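BPH (Thiobacillus denitrificans, PDB 5OVS) assembles into a tetradecameric double ring, a bacterial proteasome homologue of the N-terminal nucleophile hydrolase family that probably degrades proteins or peptides within its inner cavity. Local coordinates at the interface of chains A and B and the interface of chains A and C. Residues are numbered along the deposited sequence; one frame, centred on the assembly and turned at random. Chains: chain A/B/C, BPH.

Contact 1: the interface of chains A and B. Residues chain A 74, 78, 125-128; chain B 53, 56-57, 92.
The hydroxyl OG1 of B:Thr53 sits between two groups of chain A, donating to the backbone carbonyl O of A:His125 at 3.0 Å and accepting from the side-chain hydroxyl OG1 of A:Thr127 at 3.1 Å. The approach to the carbonyl is from above its plane, 56° out of it, rather than along a lone pair. With OG1 of B:Thr53 anti to its carbonyl carbon (chi1 -53°), the methyl is turned anti to the backbone N, and this CG2 lies 3.5 Å from CE1 of A:Phe78. An alanine here would probably leave the A:His125 carbonyl and the A:Thr127 hydroxyl without their shared mate and open a gap beside the phenylalanine ring.

Next to this polar corner the contact is largely apolar. The ring of A:Phe78, on helix 74-91, has CB of B:Leu56 4.0 Å above one face, offset toward the rim, while its tip CZ meets CG1 of B:Ile57 at 3.5 Å. Carbonyl O of A:Arg126 lies in plane at the ring edge. The two methyls of B:Leu56 divide their work: CD1 turns toward A:Val128, and CD2 presses against CG1 of A:Val74 at 3.4 Å, a tight contact in which the two side chains cross at about a right angle. At the far margin, a water in the guanidinium plane bonds NE of A:Arg126 (2.7 Å) and carbonyl O of B:Tyr92 (3.0 Å). Helix 54-63 of B, with the threonine just before it, is thus seated between helix 74-91 and the 125-128 segment of A, a join that probably links neighbouring subunits within one ring.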
# COMPACT_ATOMS: atom_id res chain seq x y z
N VAL A 74 9.40 -31.34 -31.15
CA VAL A 74 9.43 -30.20 -30.24
C VAL A 74 9.13 -28.91 -31.00
O VAL A 74 8.32 -28.09 -30.53
CB VAL A 74 10.79 -30.12 -29.50
CG1 VAL A 74 11.04 -28.75 -28.90
CG2 VAL A 74 10.86 -31.21 -28.43
N PHE A 78 5.84 -26.62 -30.35
CA PHE A 78 6.02 -25.22 -29.97
C PHE A 78 5.30 -24.26 -30.93
O PHE A 78 4.61 -23.32 -30.49
CB PHE A 78 7.50 -24.82 -29.91
CG PHE A 78 7.69 -23.35 -29.66
CD1 PHE A 78 7.55 -22.83 -28.37
CD2 PHE A 78 7.93 -22.48 -30.71
CE1 PHE A 78 7.69 -21.47 -28.14
CE2 PHE A 78 8.06 -21.12 -30.48
CZ PHE A 78 7.95 -20.61 -29.20
N HIS A 125 4.19 -21.65 -20.07
CA HIS A 125 4.95 -20.63 -20.79
C HIS A 125 5.45 -21.12 -22.17
O HIS A 125 6.33 -20.50 -22.75
CB HIS A 125 6.08 -20.09 -19.90
CG HIS A 125 5.58 -19.38 -18.66
ND1 HIS A 125 5.37 -20.02 -17.46
CD2 HIS A 125 5.23 -18.08 -18.45
CE1 HIS A 125 4.93 -19.16 -16.56
NE2 HIS A 125 4.83 -17.97 -17.14
N ARG A 126 4.83 -22.18 -22.70
CA ARG A 126 5.18 -22.76 -24.01
C ARG A 126 6.59 -23.38 -24.03
O ARG A 126 7.26 -23.40 -25.06
CB ARG A 126 4.95 -21.74 -25.14
CG ARG A 126 3.47 -21.45 -25.34
CD ARG A 126 3.17 -20.26 -26.23
NE ARG A 126 3.81 -19.03 -25.76
CZ ARG A 126 3.46 -18.35 -24.67
NH1 ARG A 126 2.44 -18.74 -23.90
NH2 ARG A 126 4.15 -17.26 -24.34
N THR A 127 7.00 -23.90 -22.87
CA THR A 127 8.20 -24.71 -22.72
C THR A 127 7.91 -26.12 -23.21
O THR A 127 7.50 -26.99 -22.44
CB THR A 127 8.60 -24.82 -21.24
OG1 THR A 127 8.48 -23.53 -20.62
CG2 THR A 127 10.00 -25.34 -21.08
N VAL A 128 8.12 -26.36 -24.50
CA VAL A 128 7.93 -27.69 -25.05
C VAL A 128 9.09 -28.61 -24.65
O VAL A 128 10.26 -28.24 -24.76
CB VAL A 128 7.83 -27.64 -26.59
CG1 VAL A 128 7.60 -29.03 -27.15
CG2 VAL A 128 6.71 -26.70 -27.01
N THR B 53 11.98 -21.83 -22.74
CA THR B 53 11.30 -21.59 -24.01
C THR B 53 12.14 -20.81 -25.00
O THR B 53 11.88 -20.88 -26.19
CB THR B 53 10.00 -20.80 -23.78
OG1 THR B 53 9.20 -21.46 -22.80
CG2 THR B 53 9.18 -20.66 -25.07
N LEU B 56 13.80 -22.35 -27.95
CA LEU B 56 12.78 -22.70 -28.92
C LEU B 56 12.43 -21.47 -29.72
O LEU B 56 12.36 -21.54 -30.93
CB LEU B 56 11.53 -23.26 -28.25
CG LEU B 56 11.75 -24.45 -27.33
CD1 LEU B 56 10.49 -24.75 -26.53
CD2 LEU B 56 12.19 -25.67 -28.13
N ILE B 57 12.21 -20.35 -29.05
CA ILE B 57 11.92 -19.11 -29.78
C ILE B 57 13.05 -18.73 -30.73
O ILE B 57 12.80 -18.42 -31.89
CB ILE B 57 11.62 -17.94 -28.83
CG1 ILE B 57 10.26 -18.13 -28.15
CG2 ILE B 57 11.62 -16.62 -29.59
CD1 ILE B 57 10.08 -17.33 -26.88
N TYR B 92 6.32 -13.54 -30.21
CA TYR B 92 6.53 -14.59 -29.22
C TYR B 92 6.02 -14.22 -27.82
O TYR B 92 6.33 -14.90 -26.85
CB TYR B 92 8.01 -14.98 -29.18
CG TYR B 92 8.53 -15.45 -30.52
CD1 TYR B 92 8.27 -16.75 -30.97
CD2 TYR B 92 9.24 -14.60 -31.36
CE1 TYR B 92 8.73 -17.19 -32.20
CE2 TYR B 92 9.70 -15.03 -32.60
CZ TYR B 92 9.44 -16.33 -33.02
OH TYR B 92 9.89 -16.78 -34.24
O HOH W 1 5.99 -17.86 -26.87

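Contact 2: the interface of chains A and C. Residues chain A 21, 23-24, 26, 174-175; chain C 21, 23-24, 26, 174-175.
A:Asp175 and C:Asp175 face each other across a two-fold axis, CB to CB at 3.8 Å, each just past the end of helix 159-173 in a subunit of the proteasome-type, N-terminal nucleophile hydrolase family. Each main bond made by one aspartate has a counterpart made by the other, an example of how a symmetric interface uses one set of residues twice. OD2 of C:Asp175 receives NZ of A:Lys21 at 2.6 Å, on the anti lone pair that points away from the other carboxylate oxygen. The lysine and aspartate side chains cross at about a right angle. A:Lys21 NZ also donates to the backbone O of A:Asp175, in its own chain, at 2.9 Å, from above the carbonyl plane, so each lysine nitrogen is gripped by both subunits. Bends at chi2, chi3 and chi4 of A:Lys21 curl the chain and bring NZ back to this junction. NZ of A:Lys21 and NZ of C:Lys21 stay 6.5 Å apart, and the carboxylates between them are likely to offset any mutual repulsion.

A:Gly24 and C:Gly24 bury the next most surface. Carbonyl O of A:Gly24 takes the backbone N of C:Asp175 at 2.9 Å, and A:Asp175 N returns the bond to C:Gly24 O. CG of each aspartate occupies the position between its backbone N and carbonyl carbon (chi1 70° in A:Asp175), which carries the carboxylate over to the opposing lysine and against the glycine. Carbonyl O of A:Gly24 also rests 3.3 Å above the C:His174 imidazole plane, toward the rim. At the periphery the symmetry slackens: NZ of A:Lys26 makes a weak bond to the backbone O of C:His174, whereas in the twin CE of C:Lys26, rather than its NZ, is the nearer atom to A:His174 O.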
# COMPACT_ATOMS: atom_id res chain seq x y z
N LYS A 21 -12.66 -29.33 -9.56
CA LYS A 21 -12.91 -28.48 -8.41
C LYS A 21 -13.57 -27.17 -8.82
O LYS A 21 -13.37 -26.66 -9.94
CB LYS A 21 -11.61 -28.18 -7.66
CG LYS A 21 -10.85 -29.41 -7.18
CD LYS A 21 -11.60 -30.20 -6.12
CE LYS A 21 -11.64 -29.50 -4.77
NZ LYS A 21 -10.27 -29.24 -4.24
N GLY A 23 -13.74 -24.13 -6.39
CA GLY A 23 -13.30 -23.75 -5.07
C GLY A 23 -12.88 -25.01 -4.34
O GLY A 23 -12.18 -25.85 -4.90
N GLY A 24 -13.33 -25.14 -3.09
CA GLY A 24 -13.13 -26.36 -2.31
C GLY A 24 -14.19 -27.43 -2.56
O GLY A 24 -14.13 -28.51 -1.96
N LYS A 26 -16.06 -30.41 -4.62
CA LYS A 26 -15.65 -31.53 -5.45
C LYS A 26 -16.72 -31.84 -6.46
O LYS A 26 -17.89 -31.99 -6.08
CB LYS A 26 -15.42 -32.78 -4.60
CG LYS A 26 -14.17 -32.74 -3.75
CD LYS A 26 -13.92 -34.05 -3.02
CE LYS A 26 -14.96 -34.33 -1.95
NZ LYS A 26 -14.41 -35.19 -0.87
N HIS A 174 -3.73 -35.88 -2.35
CA HIS A 174 -3.98 -34.49 -2.69
C HIS A 174 -5.44 -34.19 -3.03
O HIS A 174 -6.11 -34.96 -3.72
CB HIS A 174 -3.06 -34.05 -3.82
CG HIS A 174 -2.91 -32.57 -3.91
ND1 HIS A 174 -3.44 -31.84 -4.95
CD2 HIS A 174 -2.39 -31.68 -3.04
CE1 HIS A 174 -3.20 -30.56 -4.73
NE2 HIS A 174 -2.57 -30.43 -3.58
N ASP A 175 -5.91 -33.03 -2.57
CA ASP A 175 -7.32 -32.68 -2.60
C ASP A 175 -7.82 -32.17 -3.95
O ASP A 175 -9.01 -31.90 -4.09
CB ASP A 175 -7.69 -31.71 -1.46
CG ASP A 175 -7.11 -30.32 -1.65
OD1 ASP A 175 -6.65 -30.00 -2.77
OD2 ASP A 175 -7.12 -29.55 -0.66
N LYS C 21 -6.15 -32.11 6.95
CA LYS C 21 -5.55 -31.42 5.81
C LYS C 21 -4.22 -30.76 6.16
O LYS C 21 -4.04 -30.25 7.27
CB LYS C 21 -6.53 -30.35 5.30
CG LYS C 21 -7.86 -30.88 4.80
CD LYS C 21 -7.70 -31.90 3.68
CE LYS C 21 -7.05 -31.33 2.43
NZ LYS C 21 -7.94 -30.34 1.77
N GLY C 23 -2.30 -28.15 3.97
CA GLY C 23 -2.42 -27.45 2.70
C GLY C 23 -3.47 -28.17 1.88
O GLY C 23 -4.59 -28.41 2.36
N GLY C 24 -3.11 -28.54 0.66
CA GLY C 24 -3.95 -29.41 -0.16
C GLY C 24 -3.71 -30.89 0.14
O GLY C 24 -4.38 -31.75 -0.43
N LYS C 26 -3.96 -34.41 1.97
CA LYS C 26 -4.94 -35.17 2.72
C LYS C 26 -4.21 -36.14 3.63
O LYS C 26 -3.24 -36.78 3.23
CB LYS C 26 -5.83 -35.97 1.77
CG LYS C 26 -6.66 -35.12 0.84
CD LYS C 26 -7.65 -35.95 0.02
CE LYS C 26 -6.95 -36.87 -0.96
NZ LYS C 26 -7.94 -37.60 -1.79
N HIS C 174 -17.01 -31.76 -0.48
CA HIS C 174 -16.04 -30.76 -0.07
C HIS C 174 -14.71 -31.39 0.27
O HIS C 174 -14.67 -32.48 0.84
CB HIS C 174 -16.57 -29.94 1.11
CG HIS C 174 -15.85 -28.65 1.30
ND1 HIS C 174 -14.83 -28.49 2.21
CD2 HIS C 174 -15.98 -27.45 0.68
CE1 HIS C 174 -14.38 -27.25 2.16
NE2 HIS C 174 -15.05 -26.60 1.23
N ASP C 175 -13.62 -30.71 -0.07
CA ASP C 175 -12.29 -31.30 0.02
C ASP C 175 -11.63 -31.23 1.39
O ASP C 175 -10.52 -31.69 1.54
CB ASP C 175 -11.36 -30.70 -1.04
CG ASP C 175 -11.06 -29.22 -0.82
OD1 ASP C 175 -11.21 -28.72 0.32
OD2 ASP C 175 -10.66 -28.55 -1.80

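The centres of the C-alpha atoms of contact 1 and contact 2 lie about 32 Å apart, and chain A contributes no residue to both. Contact 1 uses helix 74-91 and the segment leading into strand 128-131 of A against helix 54-63 of its neighbour. Contact 2 draws on strands 20-22 and 25-27, with the turn between them, and on the loop after helix 159-173. The first is not an exact two-fold, as expected of a contact repeated round a ring; the second is two-fold and closes on itself. Such contacts fit a fourteen-subunit double ring, contact 1 probably joining subunits within a ring and contact 2 probably pairing subunits of opposite rings.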